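Local coordinates for eukaryotic Translation Initiation 4E (PDB 3HXI), which binds the 7-methylguanosine cap of mRNA and, as an eIF4E-family initiation factor, probably recruits capped messages for translation, at residues P78-G83 / S136-S141; F167-D172 / T184-I189. All coordinates share one frame; numbering follows the deposited sequence.

Interaction 1. Residues P78-G83 / S136-S141; sequences PKNENG and SVWLTS. With GTG (7-methyl-guanosine-5'-triphosphate-5'-guanosine), chain C.
With OG1 anti to its backbone N (chi1 -166°), Thr140 turns its hydroxyl toward the carbonyl of Lys79, in the short, weakly bonded helix 78-81, and Asn80, whose CG lies anti to the carbonyl carbon (chi1 -61°), carries its amide to the rim of Trp138. The hydroxyl bond is well formed: Thr140 OG1 donates to Lys79 O at 2.8 Å, in the carbonyl plane and on a lone pair. The bent chain of Lys79 curls past the same hydroxyl, its NZ 3.6 Å from Thr140 OG1. Asn80 CG sits 3.6 Å from Trp138 CE3 at the indole edge, the amide plane standing 86° to the ring, while Asn80 ND2 is held by Lys74 O. Asn80 OD1 is buried here without a polar partner. Trp138 belongs to the cap pocket of the eIF4E fold: near its ring plane lies the methyl C7X of the bound cap analogue, 3.8 Å from Trp138 CZ2, and Trp75 meets the indole with its plane nearly parallel. Farther along, Gly83 comes close to the strand end, its CA 3.2 Å from Leu139 O. One water accepts from Asn82 N and donates to Pro78 O and Thr140 O; another donates to Leu139 O at 2.8 Å and only weakly to Asn80 O.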
loop_
_atom_site.group_PDB
_atom_site.type_symbol
_atom_site.label_atom_id
_atom_site.label_comp_id
_atom_site.label_asym_id
_atom_site.label_seq_id
_atom_site.Cartn_x
_atom_site.Cartn_y
_atom_site.Cartn_z
ATOM N N PRO A 78 4.214 -12.312 10.763
ATOM C CA PRO A 78 5.602 -12.760 10.558
ATOM C C PRO A 78 6.222 -12.096 9.343
ATOM O O PRO A 78 7.412 -11.769 9.349
ATOM C CB PRO A 78 5.461 -14.272 10.307
ATOM C CG PRO A 78 4.178 -14.646 10.941
ATOM C CD PRO A 78 3.277 -13.454 10.863
ATOM N N LYS A 79 5.410 -11.869 8.315
ATOM C CA LYS A 79 5.886 -11.230 7.089
ATOM C C LYS A 79 6.088 -9.713 7.231
ATOM O O LYS A 79 6.766 -9.109 6.406
ATOM C CB LYS A 79 4.954 -11.540 5.916
ATOM C CG LYS A 79 4.888 -13.025 5.531
ATOM C CD LYS A 79 6.088 -13.470 4.746
ATOM C CE LYS A 79 6.137 -12.795 3.379
ATOM N NZ LYS A 79 7.465 -13.041 2.748
ATOM N N ASN A 80 5.513 -9.118 8.270
ATOM C CA ASN A 80 5.705 -7.672 8.538
ATOM C C ASN A 80 6.664 -7.346 9.674
ATOM O O ASN A 80 7.275 -6.282 9.669
ATOM C CB ASN A 80 4.369 -6.963 8.823
ATOM C CG ASN A 80 3.393 -7.033 7.655
ATOM O OD1 ASN A 80 3.779 -6.908 6.488
ATOM N ND2 ASN A 80 2.116 -7.209 7.969
ATOM N N GLU A 81 6.807 -8.243 10.646
ATOM C CA GLU A 81 7.480 -7.890 11.905
ATOM C C GLU A 81 8.942 -7.421 11.759
ATOM O O GLU A 81 9.411 -6.597 12.557
ATOM C CB GLU A 81 7.353 -9.020 12.927
ATOM C CG GLU A 81 7.949 -10.348 12.500
ATOM C CD GLU A 81 7.906 -11.381 13.607
ATOM O OE1 GLU A 81 7.856 -12.587 13.286
ATOM O OE2 GLU A 81 7.939 -10.979 14.790
ATOM N N ASN A 82 9.635 -7.921 10.741
ATOM C CA ASN A 82 11.016 -7.541 10.484
ATOM C C ASN A 82 11.156 -6.662 9.260
ATOM O O ASN A 82 12.261 -6.472 8.724
ATOM C CB ASN A 82 11.888 -8.790 10.395
ATOM C CG ASN A 82 11.871 -9.594 11.692
ATOM O OD1 ASN A 82 11.721 -10.809 11.675
ATOM N ND2 ASN A 82 11.989 -8.905 12.817
ATOM N N GLY A 83 10.026 -6.080 8.857
ATOM C CA GLY A 83 9.965 -5.256 7.659
ATOM C C GLY A 83 9.992 -3.751 7.881
ATOM O O GLY A 83 10.520 -3.219 8.881
ATOM N N SER A 136 1.517 4.423 2.061
ATOM C CA SER A 136 2.653 3.610 2.487
ATOM C C SER A 136 2.643 2.322 1.686
ATOM O O SER A 136 1.583 1.838 1.313
ATOM C CB SER A 136 2.515 3.249 3.967
ATOM O OG SER A 136 2.765 4.360 4.799
ATOM N N VAL A 137 3.824 1.760 1.455
ATOM C CA VAL A 137 3.936 0.398 0.965
ATOM C C VAL A 137 4.793 -0.353 1.972
ATOM O O VAL A 137 5.923 0.044 2.250
ATOM C CB VAL A 137 4.595 0.325 -0.408
ATOM C CG1 VAL A 137 4.935 -1.136 -0.766
ATOM C CG2 VAL A 137 3.709 0.966 -1.458
ATOM N N TRP A 138 4.246 -1.444 2.490
ATOM C CA TRP A 138 4.907 -2.268 3.494
ATOM C C TRP A 138 5.672 -3.389 2.801
ATOM O O TRP A 138 5.124 -4.051 1.904
ATOM C CB TRP A 138 3.825 -2.876 4.383
ATOM C CG TRP A 138 3.213 -1.916 5.381
ATOM C CD1 TRP A 138 3.009 -0.561 5.240
ATOM C CD2 TRP A 138 2.709 -2.267 6.669
ATOM N NE1 TRP A 138 2.397 -0.058 6.375
ATOM C CE2 TRP A 138 2.217 -1.084 7.269
ATOM C CE3 TRP A 138 2.614 -3.481 7.375
ATOM C CZ2 TRP A 138 1.659 -1.072 8.558
ATOM C CZ3 TRP A 138 2.069 -3.469 8.646
ATOM C CH2 TRP A 138 1.575 -2.270 9.222
ATOM N N LEU A 139 6.921 -3.575 3.233
ATOM C CA LEU A 139 7.886 -4.511 2.660
ATOM C C LEU A 139 8.274 -5.524 3.724
ATOM O O LEU A 139 8.233 -5.220 4.916
ATOM C CB LEU A 139 9.148 -3.760 2.218
ATOM C CG LEU A 139 9.026 -2.744 1.074
ATOM C CD1 LEU A 139 10.406 -2.419 0.499
ATOM C CD2 LEU A 139 8.154 -3.299 -0.044
ATOM N N THR A 140 8.679 -6.716 3.306
ATOM C CA THR A 140 8.893 -7.803 4.272
ATOM C C THR A 140 10.212 -7.736 5.062
ATOM O O THR A 140 10.316 -8.339 6.141
ATOM C CB THR A 140 8.742 -9.180 3.600
ATOM O OG1 THR A 140 8.625 -10.194 4.606
ATOM C CG2 THR A 140 9.929 -9.470 2.708
ATOM N N SER A 141 11.212 -7.052 4.511
ATOM C CA SER A 141 12.489 -6.851 5.202
ATOM C C SER A 141 12.774 -5.368 5.421
ATOM O O SER A 141 12.073 -4.514 4.877
ATOM C CB SER A 141 13.630 -7.484 4.408
ATOM O OG SER A 141 14.031 -6.611 3.367
HETATM P PA GTG C . -1.102 5.615 12.673
HETATM O O1A GTG C . -2.585 5.680 12.421
HETATM O O2A GTG C . -0.144 5.034 11.655
HETATM O O3A GTG C . -0.494 7.030 13.126
HETATM P PB GTG C . -1.143 8.481 13.069
HETATM O O1B GTG C . -1.641 8.807 11.682
HETATM O O2B GTG C . -0.124 9.399 13.736
HETATM O O3B GTG C . -2.355 8.303 14.110
HETATM N N9A GTG C . -0.910 0.898 15.209
HETATM C C8A GTG C . -0.691 1.227 13.932
HETATM N N7A GTG C . -0.340 0.112 13.252
HETATM C C7X GTG C . -0.025 0.099 11.801
HETATM C C5A GTG C . -0.343 -0.903 14.119
HETATM C C6A GTG C . -0.057 -2.263 13.954
HETATM O O6A GTG C . 0.274 -2.763 12.854
HETATM N N1A GTG C . -0.127 -3.060 15.050
HETATM C C2A GTG C . -0.494 -2.536 16.262
HETATM N N2A GTG C . -0.577 -3.306 17.362
HETATM N N3A GTG C . -0.773 -1.222 16.412
HETATM C C4A GTG C . -0.707 -0.406 15.346
HETATM O O5D GTG C . -0.920 4.738 13.979
HETATM C C5D GTG C . -1.576 5.139 15.177
HETATM C C4D GTG C . -1.359 4.086 16.240
HETATM O O4D GTG C . -2.041 2.903 15.849
HETATM C C3D GTG C . 0.089 3.677 16.417
HETATM O O3D GTG C . 0.790 4.596 17.252
HETATM C C2D GTG C . -0.059 2.307 17.034
HETATM O O2D GTG C . -0.321 2.432 18.440
HETATM C C1D GTG C . -1.307 1.779 16.334
HETATM P PG GTG C . -3.550 9.338 14.398
HETATM O O1G GTG C . -3.765 10.318 13.289
HETATM O O2G GTG C . -3.402 9.839 15.824
HETATM O O5E GTG C . -4.780 8.304 14.401
HETATM C C5E GTG C . -5.246 7.740 13.177
HETATM C C4E GTG C . -6.467 6.882 13.438
HETATM O O4E GTG C . -6.090 5.787 14.277
HETATM C C3E GTG C . -7.561 7.619 14.190
HETATM O O3E GTG C . -8.808 7.008 13.820
HETATM C C2E GTG C . -7.295 7.299 15.655
HETATM O O2E GTG C . -8.475 7.385 16.471
HETATM C C1E GTG C . -6.799 5.866 15.529
HETATM N N9B GTG C . -5.869 5.373 16.565
HETATM C C8B GTG C . -4.632 6.111 16.664
HETATM N N7B GTG C . -3.944 5.358 17.707
HETATM C C5B GTG C . -4.738 4.307 18.075
HETATM C C6B GTG C . -4.581 3.216 19.052
HETATM O O6B GTG C . -3.515 3.175 19.723
HETATM N N1B GTG C . -5.604 2.324 19.188
HETATM C C2B GTG C . -6.753 2.410 18.433
HETATM N N2B GTG C . -7.757 1.508 18.574
HETATM N N3B GTG C . -6.955 3.387 17.516
HETATM C C4B GTG C . -5.997 4.313 17.309
HETATM O O HOH W 1 9.167 -9.557 8.486
HETATM O O HOH W 2 6.416 -4.418 6.851
#

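Interaction 2. Residues F167-D172 / T184-I189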
loop_
_atom_site.group_PDB
_atom_site.type_symbol
_atom_site.label_atom_id
_atom_site.label_comp_id
_atom_site.label_asym_id
_atom_site.label_seq_id
_atom_site.Cartn_x
_atom_site.Cartn_y
_atom_site.Cartn_z
ATOM N N PHE A 167 11.961 5.388 4.037
ATOM C CA PHE A 167 11.809 3.977 4.425
ATOM C C PHE A 167 12.024 3.791 5.932
ATOM O O PHE A 167 13.123 4.021 6.450
ATOM C CB PHE A 167 12.745 3.042 3.641
ATOM C CG PHE A 167 12.488 1.586 3.922
ATOM C CD1 PHE A 167 11.426 0.934 3.299
ATOM C CD2 PHE A 167 13.256 0.891 4.830
ATOM C CE1 PHE A 167 11.134 -0.406 3.579
ATOM C CE2 PHE A 167 12.983 -0.453 5.102
ATOM C CZ PHE A 167 11.903 -1.093 4.476
ATOM N N GLN A 168 10.963 3.358 6.606
ATOM C CA GLN A 168 10.906 3.299 8.067
ATOM C C GLN A 168 10.663 1.870 8.492
ATOM O O GLN A 168 9.589 1.318 8.238
ATOM C CB GLN A 168 9.785 4.200 8.606
ATOM C CG GLN A 168 9.880 5.598 8.092
ATOM C CD GLN A 168 8.696 6.456 8.472
ATOM O OE1 GLN A 168 7.605 5.950 8.791
ATOM N NE2 GLN A 168 8.907 7.773 8.450
ATOM N N PRO A 169 11.670 1.256 9.140
ATOM C CA PRO A 169 11.507 -0.072 9.674
ATOM C C PRO A 169 10.392 -0.078 10.701
ATOM O O PRO A 169 10.109 0.961 11.324
ATOM C CB PRO A 169 12.860 -0.347 10.355
ATOM C CG PRO A 169 13.821 0.550 9.653
ATOM C CD PRO A 169 13.007 1.800 9.425
ATOM N N VAL A 170 9.755 -1.235 10.853
ATOM C CA VAL A 170 8.696 -1.436 11.851
ATOM C C VAL A 170 9.110 -0.963 13.257
ATOM O O VAL A 170 8.343 -0.318 13.957
ATOM C CB VAL A 170 8.199 -2.916 11.862
ATOM C CG1 VAL A 170 7.248 -3.152 13.019
ATOM C CG2 VAL A 170 7.489 -3.238 10.548
ATOM N N SER A 171 10.340 -1.252 13.661
ATOM C CA SER A 171 10.809 -0.807 14.984
ATOM C C SER A 171 10.619 0.713 15.175
ATOM O O SER A 171 10.105 1.170 16.215
ATOM C CB SER A 171 12.262 -1.244 15.211
ATOM O OG SER A 171 13.119 -0.768 14.185
ATOM N N ASP A 172 10.978 1.484 14.149
ATOM C CA ASP A 172 10.793 2.936 14.169
ATOM C C ASP A 172 9.323 3.346 14.145
ATOM O O ASP A 172 8.952 4.347 14.762
ATOM C CB ASP A 172 11.543 3.603 13.006
ATOM C CG ASP A 172 13.056 3.422 13.094
ATOM O OD1 ASP A 172 13.581 3.097 14.181
ATOM O OD2 ASP A 172 13.728 3.580 12.063
ATOM N N THR A 184 11.887 11.126 8.921
ATOM C CA THR A 184 13.145 10.650 8.380
ATOM C C THR A 184 13.013 9.163 8.084
ATOM O O THR A 184 11.996 8.545 8.412
ATOM C CB THR A 184 14.299 10.931 9.371
ATOM O OG1 THR A 184 15.568 10.726 8.722
ATOM C CG2 THR A 184 14.183 10.058 10.613
ATOM N N GLY A 185 14.020 8.591 7.448
ATOM C CA GLY A 185 14.013 7.163 7.209
ATOM C C GLY A 185 15.402 6.561 7.164
ATOM O O GLY A 185 16.398 7.263 6.942
ATOM N N LYS A 186 15.451 5.255 7.385
ATOM C CA LYS A 186 16.650 4.458 7.161
ATOM C C LYS A 186 17.191 4.657 5.752
ATOM O O LYS A 186 18.405 4.716 5.561
ATOM C CB LYS A 186 16.336 2.987 7.408
ATOM C CG LYS A 186 17.500 2.045 7.136
ATOM C CD LYS A 186 17.149 0.652 7.549
ATOM C CE LYS A 186 18.401 -0.226 7.438
ATOM N NZ LYS A 186 18.134 -1.557 7.971
ATOM N N TYR A 187 16.289 4.757 4.774
ATOM C CA TYR A 187 16.633 5.084 3.398
ATOM C C TYR A 187 15.714 6.220 2.981
ATOM O O TYR A 187 14.602 6.335 3.518
ATOM C CB TYR A 187 16.396 3.894 2.470
ATOM C CG TYR A 187 17.054 2.592 2.906
ATOM C CD1 TYR A 187 18.440 2.492 3.064
ATOM C CD2 TYR A 187 16.286 1.453 3.109
ATOM C CE1 TYR A 187 19.032 1.290 3.476
ATOM C CE2 TYR A 187 16.866 0.242 3.492
ATOM C CZ TYR A 187 18.233 0.166 3.670
ATOM O OH TYR A 187 18.771 -1.038 4.058
ATOM N N GLU A 188 16.149 7.039 2.046
ATOM C CA GLU A 188 15.365 8.140 1.527
ATOM C C GLU A 188 15.604 8.311 0.045
ATOM O O GLU A 188 16.689 8.166 -0.384
ATOM C CB GLU A 188 15.776 9.426 2.211
ATOM C CG GLU A 188 15.572 9.433 3.697
ATOM C CD GLU A 188 15.753 10.798 4.314
ATOM O OE1 GLU A 188 16.192 11.700 3.639
ATOM O OE2 GLU A 188 15.485 10.934 5.483
ATOM N N ILE A 189 14.579 8.596 -0.725
ATOM C CA ILE A 189 14.787 8.906 -2.133
ATOM C C ILE A 189 13.723 9.790 -2.730
ATOM O O ILE A 189 12.674 9.868 -2.170
ATOM C CB ILE A 189 14.958 7.673 -3.002
ATOM C CG1 ILE A 189 13.719 6.860 -3.084
ATOM C CG2 ILE A 189 15.966 6.739 -2.439
ATOM C CD1 ILE A 189 14.065 5.528 -3.314
#
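Phe167 lies side by side with Tyr187, the two side chains pointing the same way and touching through their CD2 atoms at 3.5 Å. CG of Phe167 is anti to the backbone N (chi1 -174°), which starts the side chain off beside Tyr187; the ring planes are inclined obliquely at 32° and the centroids lie 5.6 Å apart. Trp86 meets the Phe167 ring edge-to-face, and Leu149 of helix 145-159 touches Tyr187. Lys186 covers one face of the tyrosine, its CG over the ring centre, and its extended chain crosses Pro169 at about a right angle, with Lys186 CD 3.9 Å from Pro169 CG; NZ goes on to Asp142 O. Beneath these side chains Phe167 N donates to Tyr187 O at 2.9 Å, nearly straight at 173°, whereas the bond from Lys186 N to Phe167 O is bent and weak. Gln168 adds a side-chain bond to segment 184-189: its NE2 donates to Thr184 O at 3.2 Å while OE1 receives Arg85 NH1, a division that fixes which way the amide is turned. Within the C-terminal segment, Thr184 OG1 donates to Glu188 OE2, which it meets nearly in line with the C-O bond. Thus the C-terminal residues add a short, loosely bonded antiparallel edge strand to strand 166-169, at one margin of the curved sheet of the eIF4E fold.

From the N terminus, the chain passes through the first three strands of the sheet before helix 78-81 enters interaction 1. That contact closes a long loop of 52 intervening residues, holding strand 84-89, helices 96-108 and 115-120 and strand 121-127, and joins the helix to the end of strand 134-139. Interaction 2 follows in series, neither nested nor crossing: past helix 145-159, its shorter loop of 11 residues returns the C terminus to strand 166-169. The two meet directly, with Gly83 O 2.9 Å from Val170 N, a probable hydrogen bond, and Leu139 packing on Phe167. Together they tie helix 78-81 and the end of strand 134-139, next to cap-binding Trp138, to strands 166-169 and 187-188.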